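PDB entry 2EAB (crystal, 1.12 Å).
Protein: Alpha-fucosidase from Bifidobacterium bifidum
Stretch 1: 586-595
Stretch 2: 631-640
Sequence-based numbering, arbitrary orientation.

Stretch 1 (586-595) MLNDAIEAAK
Stretch 2 631-640: SWSCAKSLLK

Residues 586-595 form an unbroken piece of a longer helix, with phi between -65° and -59° and psi between -52° and -37°. The second stretch starts its own helix at Trp 632. Ser 631 precedes it in an extended conformation (-66/164) with chi1 p, which turns its OG back to cap the first turn through a weak bond from Cys 634 N at 3.4 Å. Past Lys 636 the backbone loosens: Leu 638 reaches -96/-8, the bond from Leu 639 N to Lys 636 O is weak at 3.5 Å, and Lys 640 leaves with positive phi (42/59). Ser 637, chi1 p, returns its OG to Cys 634 O at 2.8 Å.

The helices run roughly antiparallel, with 153° between their directions and axes 9.5 Å apart at closest approach. Register is set by Leu 587 and Trp 632, whose CA atoms lie 6.1 Å apart. No hydrogen bond crosses, so the contact depends on packing, and it buries 444 Å² in total.

Two reciprocal knobs organise that packing. Leu 587, pointing toward the partner with chi1 m and chi2 t, fits among Trp 632, Ala 635, Lys 636 and Leu 639. Its CD1 lies 3.9 Å from Ala 635 CB, 3.7 Å from Lys 636 N and 4.3 Å from Leu 639 CD1, close enough to touch backbone as well as side chains. Leu 639 has the same m, t rotamer.

Trp 632 answers from the other helix. With chi1 m and chi2 at -12°, its side chain enters the hole made by Leu 587, Ala 590, Ile 591 and Ala 594. Ala 590 CB lies over one face, 4.1 Å from the centroid of the six-membered ring and 27° off its normal, a CH-pi contact. The ring also reaches the backbone, with Trp 632 CZ3 3.5 Å from Ala 590 O; one turn on, Ala 594 CB is 4.0 Å from Trp 632 CZ3. The rule to read here is small against large: short alanine side chains line the path of a broad indole.

Ile 591, chi1 m and chi2 t, leaves its backbone sideways, but its end comes nearer the partner. Its CG1 packs 3.7 Å from Trp 632 CB, while its CD1 reaches Ser 633 OG at 3.8 Å and Lys 636 CD at 4.0 Å. Lys 636, t, t, t, m, contributes its aliphatic chain: Lys 636 CE lies 3.5 Å from Asn 588 CG, the amide carbon of a side chain set at chi1 t.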

ATOM      1  N   MET A 586       6.603  -0.634  17.826  1.00  6.08           N
ATOM      2  CA  MET A 586       7.786  -1.321  17.325  1.00  6.34           C
ATOM      3  C   MET A 586       8.418  -2.183  18.410  1.00  6.19           C
ATOM      4  O   MET A 586       8.763  -3.336  18.169  1.00  5.99           O
ATOM      5  CB  MET A 586       8.815  -0.338  16.775  1.00  6.42           C
ATOM      6  CG  MET A 586      10.033  -1.042  16.204  1.00  6.88           C
ATOM      7  SD  MET A 586      11.308   0.071  15.635  1.00  6.71           S
ATOM      8  CE  MET A 586      11.798   0.873  17.172  1.00  8.23           C
ATOM      9  N   LEU A 587       8.586  -1.616  19.599  1.00  6.29           N
ATOM     10  CA  LEU A 587       9.167  -2.378  20.702  1.00  6.71           C
ATOM     11  C   LEU A 587       8.274  -3.556  21.084  1.00  6.85           C
ATOM     12  O   LEU A 587       8.769  -4.637  21.403  1.00  7.13           O
ATOM     13  CB  LEU A 587       9.445  -1.477  21.907  1.00  6.88           C
ATOM     14  CG  LEU A 587      10.528  -0.409  21.704  1.00  6.93           C
ATOM     15  CD1 LEU A 587      10.579   0.528  22.897  1.00  8.21           C
ATOM     16  CD2 LEU A 587      11.903  -1.033  21.448  1.00  8.58           C
ATOM     17  N   ASN A 588       6.964  -3.340  21.032  1.00  7.01           N
ATOM     18  CA  ASN A 588       5.991  -4.395  21.283  1.00  7.15           C
ATOM     19  C   ASN A 588       6.164  -5.547  20.284  1.00  7.18           C
ATOM     20  O   ASN A 588       6.305  -6.714  20.680  1.00  7.41           O
ATOM     21  CB  ASN A 588       4.582  -3.802  21.211  1.00  7.36           C
ATOM     22  CG  ASN A 588       3.558  -4.611  21.984  1.00  8.73           C
ATOM     23  OD1 ASN A 588       3.836  -5.704  22.483  1.00  9.76           O
ATOM     24  ND2 ASN A 588       2.357  -4.066  22.092  1.00  9.40           N
ATOM     25  N   ASP A 589       6.180  -5.206  18.995  1.00  7.02           N
ATOM     26  CA  ASP A 589       6.410  -6.187  17.935  1.00  6.87           C
ATOM     27  C   ASP A 589       7.771  -6.871  18.076  1.00  6.74           C
ATOM     28  O   ASP A 589       7.874  -8.093  17.896  1.00  7.07           O
ATOM     29  CB  ASP A 589       6.331  -5.534  16.544  1.00  7.09           C
ATOM     30  CG  ASP A 589       4.909  -5.176  16.101  1.00  7.48           C
ATOM     31  OD1 ASP A 589       3.929  -5.509  16.790  1.00  8.55           O
ATOM     32  OD2 ASP A 589       4.780  -4.558  15.018  1.00  8.86           O
ATOM     33  N   ALA A 590       8.806  -6.089  18.385  1.00  6.68           N
ATOM     34  CA  ALA A 590      10.157  -6.624  18.541  1.00  6.96           C
ATOM     35  C   ALA A 590      10.237  -7.641  19.676  1.00  7.25           C
ATOM     36  O   ALA A 590      10.862  -8.693  19.529  1.00  7.25           O
ATOM     37  CB  ALA A 590      11.154  -5.496  18.759  1.00  7.20           C
ATOM     38  N   ILE A 591       9.603  -7.321  20.800  1.00  7.08           N
ATOM     39  CA  ILE A 591       9.534  -8.235  21.938  1.00  7.40           C
ATOM     40  C   ILE A 591       8.823  -9.527  21.541  1.00  7.62           C
ATOM     41  O   ILE A 591       9.279 -10.623  21.881  1.00  7.51           O
ATOM     42  CB  ILE A 591       8.858  -7.562  23.154  1.00  7.64           C
ATOM     43  CG1 ILE A 591       9.799  -6.513  23.756  1.00  7.55           C
ATOM     44  CG2 ILE A 591       8.473  -8.595  24.214  1.00  8.67           C
ATOM     45  CD1 ILE A 591       9.125  -5.506  24.666  1.00  8.43           C
ATOM     46  N   GLU A 592       7.728  -9.404  20.799  1.00  7.46           N
ATOM     47  CA  GLU A 592       7.011 -10.591  20.341  1.00  7.82           C
ATOM     48  C   GLU A 592       7.835 -11.441  19.382  1.00  7.65           C
ATOM     49  O   GLU A 592       7.837 -12.677  19.483  1.00  8.12           O
ATOM     50  CB  GLU A 592       5.655 -10.222  19.743  1.00  8.04           C
ATOM     51  CG  GLU A 592       4.685  -9.682  20.776  1.00  8.66           C
ATOM     52  CD  GLU A 592       4.538 -10.628  21.957  1.00 10.28           C
ATOM     53  OE1 GLU A 592       4.149 -11.799  21.737  1.00 11.24           O
ATOM     54  OE2 GLU A 592       4.835 -10.219  23.097  1.00 11.35           O
ATOM     55  N   ALA A 593       8.561 -10.785  18.480  1.00  7.64           N
ATOM     56  CA  ALA A 593       9.445 -11.499  17.557  1.00  7.83           C
ATOM     57  C   ALA A 593      10.544 -12.238  18.322  1.00  8.10           C
ATOM     58  O   ALA A 593      10.836 -13.413  18.049  1.00  8.37           O
ATOM     59  CB  ALA A 593      10.046 -10.539  16.540  1.00  8.02           C
ATOM     60  N   ALA A 594      11.138 -11.549  19.292  1.00  8.27           N
ATOM     61  CA  ALA A 594      12.164 -12.142  20.147  1.00  8.61           C
ATOM     62  C   ALA A 594      11.620 -13.349  20.902  1.00  9.02           C
ATOM     63  O   ALA A 594      12.237 -14.416  20.894  1.00  9.32           O
ATOM     64  CB  ALA A 594      12.708 -11.110  21.119  1.00  8.71           C
ATOM     65  N   LYS A 595      10.455 -13.188  21.524  1.00  9.27           N
ATOM     66  CA  LYS A 595       9.829 -14.275  22.280  1.00  9.95           C
ATOM     67  C   LYS A 595       9.565 -15.503  21.413  1.00 10.09           C
ATOM     68  O   LYS A 595       9.769 -16.640  21.856  1.00 10.49           O
ATOM     69  CB  LYS A 595       8.542 -13.796  22.945  1.00 10.21           C
ATOM     70  CG  LYS A 595       8.782 -12.935  24.168  1.00 12.18           C
ATOM     71  CD  LYS A 595       7.485 -12.475  24.806  1.00 15.71           C
ATOM     72  CE  LYS A 595       7.750 -11.740  26.115  1.00 17.71           C
ATOM     73  NZ  LYS A 595       8.417 -12.596  27.146  1.00 19.60           N
ATOM     74  N   SER A 631      16.538  -2.302  28.495  1.00  9.29           N
ATOM     75  CA  SER A 631      15.953  -3.388  27.718  1.00  9.20           C
ATOM     76  C   SER A 631      14.698  -2.930  26.983  1.00  8.67           C
ATOM     77  O   SER A 631      14.106  -1.892  27.310  1.00  8.62           O
ATOM     78  CB  SER A 631      15.625  -4.578  28.619  1.00  9.53           C
ATOM     79  OG  SER A 631      14.591  -4.254  29.532  1.00  9.77           O
ATOM     80  N   TRP A 632      14.278  -3.721  26.005  1.00  8.57           N
ATOM     81  CA  TRP A 632      13.093  -3.379  25.235  1.00  8.36           C
ATOM     82  C   TRP A 632      11.848  -3.242  26.112  1.00  8.47           C
ATOM     83  O   TRP A 632      11.067  -2.311  25.927  1.00  8.03           O
ATOM     84  CB  TRP A 632      12.851  -4.387  24.117  1.00  8.41           C
ATOM     85  CG  TRP A 632      13.940  -4.410  23.081  1.00  8.17           C
ATOM     86  CD1 TRP A 632      14.959  -3.503  22.917  1.00  7.99           C
ATOM     87  CD2 TRP A 632      14.103  -5.383  22.049  1.00  7.91           C
ATOM     88  NE1 TRP A 632      15.746  -3.867  21.852  1.00  8.43           N
ATOM     89  CE2 TRP A 632      15.238  -5.014  21.297  1.00  7.73           C
ATOM     90  CE3 TRP A 632      13.392  -6.537  21.681  1.00  8.59           C
ATOM     91  CZ2 TRP A 632      15.689  -5.764  20.207  1.00  8.06           C
ATOM     92  CZ3 TRP A 632      13.840  -7.280  20.596  1.00  8.64           C
ATOM     93  CH2 TRP A 632      14.975  -6.888  19.872  1.00  8.54           C
ATOM     94  N   SER A 633      11.667  -4.155  27.070  1.00  8.67           N
ATOM     95  CA  SER A 633      10.529  -4.080  27.998  1.00  9.24           C
ATOM     96  C   SER A 633      10.564  -2.804  28.834  1.00  9.05           C
ATOM     97  O   SER A 633       9.534  -2.159  29.043  1.00  8.92           O
ATOM     98  CB  SER A 633      10.489  -5.296  28.927  1.00  9.43           C
ATOM     99  OG  SER A 633      10.279  -6.490  28.191  1.00 11.05           O
ATOM    100  N   CYS A 634      11.753  -2.444  29.312  1.00  9.29           N
ATOM    101  CA  CYS A 634      11.912  -1.237  30.105  1.00  9.14           C
ATOM    102  C   CYS A 634      11.576   0.003  29.279  1.00  8.55           C
ATOM    103  O   CYS A 634      10.738   0.811  29.677  1.00  8.78           O
ATOM    104  CB  CYS A 634      13.327  -1.150  30.669  1.00  9.31           C
ATOM    105  SG  CYS A 634      13.622   0.376  31.582  1.00 10.65           S
ATOM    106  N   ALA A 635      12.206   0.132  28.112  1.00  8.59           N
ATOM    107  CA  ALA A 635      11.977   1.282  27.238  1.00  8.57           C
ATOM    108  C   ALA A 635      10.492   1.425  26.895  1.00  8.54           C
ATOM    109  O   ALA A 635       9.925   2.514  26.990  1.00  8.56           O
ATOM    110  CB  ALA A 635      12.816   1.168  25.967  1.00  8.33           C
ATOM    111  N   LYS A 636       9.861   0.312  26.528  1.00  8.36           N
ATOM    112  CA  LYS A 636       8.449   0.310  26.148  1.00  8.69           C
ATOM    113  C   LYS A 636       7.566   0.822  27.290  1.00  8.54           C
ATOM    114  O   LYS A 636       6.635   1.600  27.066  1.00  8.31           O
ATOM    115  CB  LYS A 636       8.030  -1.102  25.739  1.00  8.71           C
ATOM    116  CG  LYS A 636       6.566  -1.267  25.385  1.00  9.64           C
ATOM    117  CD  LYS A 636       6.304  -2.663  24.858  1.00 11.36           C
ATOM    118  CE  LYS A 636       4.822  -2.967  24.798  1.00 12.26           C
ATOM    119  NZ  LYS A 636       4.250  -3.212  26.146  1.00 13.82           N
ATOM    120  N   SER A 637       7.878   0.393  28.514  1.00  8.47           N
ATOM    121  CA  SER A 637       7.090   0.751  29.695  1.00  9.10           C
ATOM    122  C   SER A 637       7.208   2.227  30.075  1.00  8.90           C
ATOM    123  O   SER A 637       6.377   2.740  30.825  1.00  9.49           O
ATOM    124  CB  SER A 637       7.491  -0.120  30.894  1.00  9.36           C
ATOM    125  OG  SER A 637       8.708   0.317  31.475  1.00 10.26           O
ATOM    126  N   LEU A 638       8.240   2.899  29.571  1.00  8.83           N
ATOM    127  CA  LEU A 638       8.517   4.283  29.952  1.00  8.85           C
ATOM    128  C   LEU A 638       7.959   5.322  28.993  1.00  8.77           C
ATOM    129  O   LEU A 638       7.997   6.519  29.286  1.00  8.72           O
ATOM    130  CB  LEU A 638      10.019   4.496  30.127  1.00  9.20           C
ATOM    131  CG  LEU A 638      10.680   3.754  31.289  1.00  8.85           C
ATOM    132  CD1 LEU A 638      12.188   3.863  31.167  1.00  9.81           C
ATOM    133  CD2 LEU A 638      10.201   4.276  32.641  1.00  9.96           C
ATOM    134  N   LEU A 639       7.443   4.878  27.849  1.00  8.47           N
ATOM    135  CA  LEU A 639       6.940   5.809  26.841  1.00  8.70           C
ATOM    136  C   LEU A 639       5.625   6.457  27.254  1.00  9.03           C
ATOM    137  O   LEU A 639       5.402   7.643  26.986  1.00  8.77           O
ATOM    138  CB  LEU A 639       6.807   5.119  25.482  1.00  8.88           C
ATOM    139  CG  LEU A 639       8.128   4.730  24.809  1.00  8.35           C
ATOM    140  CD1 LEU A 639       7.874   3.748  23.684  1.00  8.56           C
ATOM    141  CD2 LEU A 639       8.878   5.956  24.288  1.00  9.32           C
ATOM    142  N   LYS A 640       4.761   5.679  27.908  1.00  9.14           N
ATOM    143  CA  LYS A 640       3.431   6.154  28.313  1.00 10.03           C
ATOM    144  C   LYS A 640       2.790   6.970  27.185  1.00  9.15           C
ATOM    145  O   LYS A 640       2.450   8.146  27.361  1.00  9.16           O
ATOM    146  CB  LYS A 640       3.519   6.963  29.611  1.00 10.06           C
ATOM    147  CG  LYS A 640       3.877   6.120  30.834  1.00 12.25           C
ATOM    148  CD  LYS A 640       4.144   6.968  32.075  1.00 13.39           C
ATOM    149  CE  LYS A 640       3.004   7.912  32.424  1.00 17.75           C
ATOM    150  NZ  LYS A 640       3.463   8.958  33.391  1.00 19.83           N
TER